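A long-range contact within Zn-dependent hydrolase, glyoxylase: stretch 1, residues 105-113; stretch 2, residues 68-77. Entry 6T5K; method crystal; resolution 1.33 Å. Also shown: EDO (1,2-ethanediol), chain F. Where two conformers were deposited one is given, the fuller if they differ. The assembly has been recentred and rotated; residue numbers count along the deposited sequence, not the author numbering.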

# COMPACT_ATOMS: atom_id res chain seq x y z
N CYS A 105 5.90 -2.12 4.84
CA CYS A 105 4.47 -2.24 5.01
C CYS A 105 4.05 -2.11 6.46
O CYS A 105 2.95 -1.62 6.73
CB CYS A 105 4.00 -3.61 4.50
SG CYS A 105 4.48 -3.93 2.82
N LEU A 106 4.88 -2.59 7.41
CA LEU A 106 4.39 -2.68 8.78
C LEU A 106 5.38 -2.23 9.83
O LEU A 106 5.10 -2.40 11.03
CB LEU A 106 3.87 -4.09 9.09
CG LEU A 106 4.69 -5.30 8.63
CD1 LEU A 106 6.02 -5.30 9.37
CD2 LEU A 106 3.96 -6.57 8.92
N GLY A 107 6.51 -1.65 9.44
CA GLY A 107 7.49 -1.25 10.43
C GLY A 107 6.94 -0.28 11.47
O GLY A 107 7.42 -0.25 12.60
N GLY A 108 5.94 0.50 11.10
CA GLY A 108 5.38 1.48 12.01
C GLY A 108 4.05 1.13 12.65
O GLY A 108 3.37 2.02 13.16
N LEU A 109 3.68 -0.15 12.70
CA LEU A 109 2.35 -0.47 13.20
C LEU A 109 2.14 -0.04 14.66
O LEU A 109 1.01 0.27 15.05
CB LEU A 109 2.08 -1.96 13.09
CG LEU A 109 1.70 -2.44 11.70
CD1 LEU A 109 1.45 -3.92 11.79
CD2 LEU A 109 0.48 -1.72 11.15
N GLU A 110 3.19 -0.03 15.49
CA GLU A 110 2.95 0.29 16.89
C GLU A 110 2.41 1.71 17.06
O GLU A 110 1.66 1.98 18.00
CB GLU A 110 4.21 0.08 17.74
CG GLU A 110 4.16 0.74 19.11
CD GLU A 110 3.04 0.22 20.04
OE1 GLU A 110 2.45 -0.85 19.79
OE2 GLU A 110 2.78 0.89 21.06
N ALA A 111 2.77 2.63 16.15
CA ALA A 111 2.21 3.97 16.21
C ALA A 111 0.69 3.94 16.03
O ALA A 111 -0.02 4.76 16.61
CB ALA A 111 2.87 4.87 15.17
N PHE A 112 0.20 3.05 15.18
CA PHE A 112 -1.25 2.90 15.03
C PHE A 112 -1.84 2.23 16.25
O PHE A 112 -2.86 2.69 16.79
CB PHE A 112 -1.55 2.10 13.77
CG PHE A 112 -1.41 2.88 12.51
CD1 PHE A 112 -0.18 3.00 11.88
CD2 PHE A 112 -2.50 3.51 11.95
CE1 PHE A 112 -0.05 3.73 10.71
CE2 PHE A 112 -2.37 4.23 10.79
CZ PHE A 112 -1.14 4.34 10.17
N HIS A 113 -1.20 1.17 16.73
CA HIS A 113 -1.73 0.43 17.85
C HIS A 113 -1.79 1.31 19.09
O HIS A 113 -2.77 1.27 19.83
CB HIS A 113 -0.87 -0.79 18.09
CG HIS A 113 -0.89 -1.78 16.97
ND1 HIS A 113 0.04 -2.78 16.85
CD2 HIS A 113 -1.75 -1.92 15.92
CE1 HIS A 113 -0.23 -3.49 15.77
NE2 HIS A 113 -1.30 -2.98 15.18
C1 EDO F . 4.15 -4.86 17.66
O1 EDO F . 3.59 -6.16 17.33
C2 EDO F . 3.25 -3.63 17.33
O2 EDO F . 2.47 -3.05 18.44
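Stretch 2, residues 68-77: VVFDTPSTSN

Stretch 2 leaves a β-strand at Phe-70, runs as a loop through Asp-71 to Thr-75, extended at Thr-72, Pro-73 and Thr-75, with a positive phi at Asp-71 and helical angles at Ser-74, and enters a helix at Ser-76. The loop follows stretch 1 in the same sense: Cys-105 lies nearest Asp-71 (CA to CA 4.3 Å), Gly-107 nearest Ser-74 (4.7 Å between CA atoms) and Gly-108 nearest Ser-76 (CA to CA 4.4 Å). Along this course stretch 1 makes a type I turn from Leu-106 to Leu-109, closed by a hydrogen bond from Leu-109 N to Leu-106 O of 3.1 Å, before its next helix.

Thr-72 is the centre of the contact and covers the most surface. Its backbone N donates to Cys-105 O at 2.9 Å, almost linearly. Its CA-to-CB bond points toward stretch 1, and chi1 is in the p well; OG1 accepts from Gly-108 N at 3.0 Å and donates to Pro-73 O at 2.8 Å, so one hydroxyl ties the turn to its own loop. Threonine suits this place because it also carries a methyl: CG2 packs 3.7 Å from Phe-112 CE1 and 3.9 Å from Leu-109 CD2.

Cys-105 comes next in area. Its CA-to-CB bond points away overall, yet CB lies 3.5 Å from Asp-71 OD1, and its carbonyl O also receives a CA-H···O contact from Asp-71 CA at 3.5 Å. These contacts use backbone O and CB, so they show no special need for SG. The CA-to-CB bond of Phe-112, the third, points toward stretch 2, and CZ lies 4.0 Å from Val-69 CG1; two apolar side chains thus extend the patch begun by the threonine methyl.

Gly-107 lets the backbones approach closely: its CA is 3.4 Å from Ser-74 O, and a CB there would clash with that oxygen. Gly-108 is less strict, since a CB there would be tight against Thr-72 CB.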

# COMPACT_ATOMS: atom_id res chain seq x y z
N VAL A 68 -8.46 5.57 5.88
CA VAL A 68 -7.81 4.27 6.02
C VAL A 68 -6.44 4.33 5.36
O VAL A 68 -6.30 4.90 4.28
CB VAL A 68 -8.67 3.17 5.37
CG1 VAL A 68 -7.88 1.87 5.26
CG2 VAL A 68 -10.00 3.01 6.14
N VAL A 69 -5.44 3.78 6.02
CA VAL A 69 -4.06 3.82 5.54
C VAL A 69 -3.64 2.43 5.07
O VAL A 69 -3.88 1.43 5.75
CB VAL A 69 -3.12 4.34 6.64
CG1 VAL A 69 -1.68 4.32 6.17
CG2 VAL A 69 -3.54 5.72 7.09
N PHE A 70 -2.99 2.38 3.92
CA PHE A 70 -2.36 1.18 3.38
C PHE A 70 -0.86 1.37 3.47
O PHE A 70 -0.32 2.29 2.85
CB PHE A 70 -2.76 0.95 1.92
CG PHE A 70 -4.15 0.41 1.77
CD1 PHE A 70 -5.24 1.25 1.90
CD2 PHE A 70 -4.38 -0.95 1.55
CE1 PHE A 70 -6.51 0.76 1.80
CE2 PHE A 70 -5.65 -1.42 1.48
CZ PHE A 70 -6.71 -0.56 1.56
N ASP A 71 -0.23 0.49 4.25
CA ASP A 71 1.19 0.45 4.56
C ASP A 71 1.59 1.58 5.51
O ASP A 71 1.10 2.71 5.42
CB ASP A 71 2.08 0.48 3.33
CG ASP A 71 2.11 -0.85 2.59
OD1 ASP A 71 1.38 -1.78 2.96
OD2 ASP A 71 2.88 -0.93 1.60
N THR A 72 2.47 1.24 6.40
CA THR A 72 3.15 2.27 7.18
C THR A 72 4.45 2.65 6.47
O THR A 72 5.00 1.85 5.71
CB THR A 72 3.51 1.76 8.57
OG1 THR A 72 4.51 0.74 8.50
CG2 THR A 72 2.31 1.20 9.28
N PRO A 73 4.94 3.86 6.69
CA PRO A 73 6.37 4.11 6.46
C PRO A 73 7.22 3.07 7.18
O PRO A 73 6.75 2.40 8.10
CB PRO A 73 6.57 5.52 7.01
CG PRO A 73 5.19 6.17 6.90
CD PRO A 73 4.24 5.04 7.22
N SER A 74 8.49 2.91 6.79
CA SER A 74 9.32 1.87 7.40
C SER A 74 9.57 2.11 8.88
O SER A 74 9.76 1.16 9.65
CB SER A 74 10.68 1.81 6.69
OG SER A 74 10.54 1.25 5.39
N THR A 75 9.66 3.36 9.28
CA THR A 75 10.10 3.64 10.63
C THR A 75 8.95 4.16 11.47
O THR A 75 7.97 4.71 10.96
CB THR A 75 11.24 4.66 10.68
OG1 THR A 75 10.66 5.93 10.50
CG2 THR A 75 12.30 4.42 9.61
N SER A 76 9.09 3.97 12.79
CA SER A 76 8.13 4.52 13.74
C SER A 76 8.03 6.03 13.60
O SER A 76 6.92 6.59 13.62
CB SER A 76 8.57 4.16 15.16
OG SER A 76 8.13 2.87 15.53
N ASN A 77 9.18 6.70 13.49
CA ASN A 77 9.20 8.16 13.43
C ASN A 77 8.38 8.63 12.26
O ASN A 77 7.57 9.56 12.38
CB ASN A 77 10.64 8.66 13.28
CG ASN A 77 11.40 8.68 14.58
OD1 ASN A 77 10.82 8.78 15.66
ND2 ASN A 77 12.72 8.62 14.48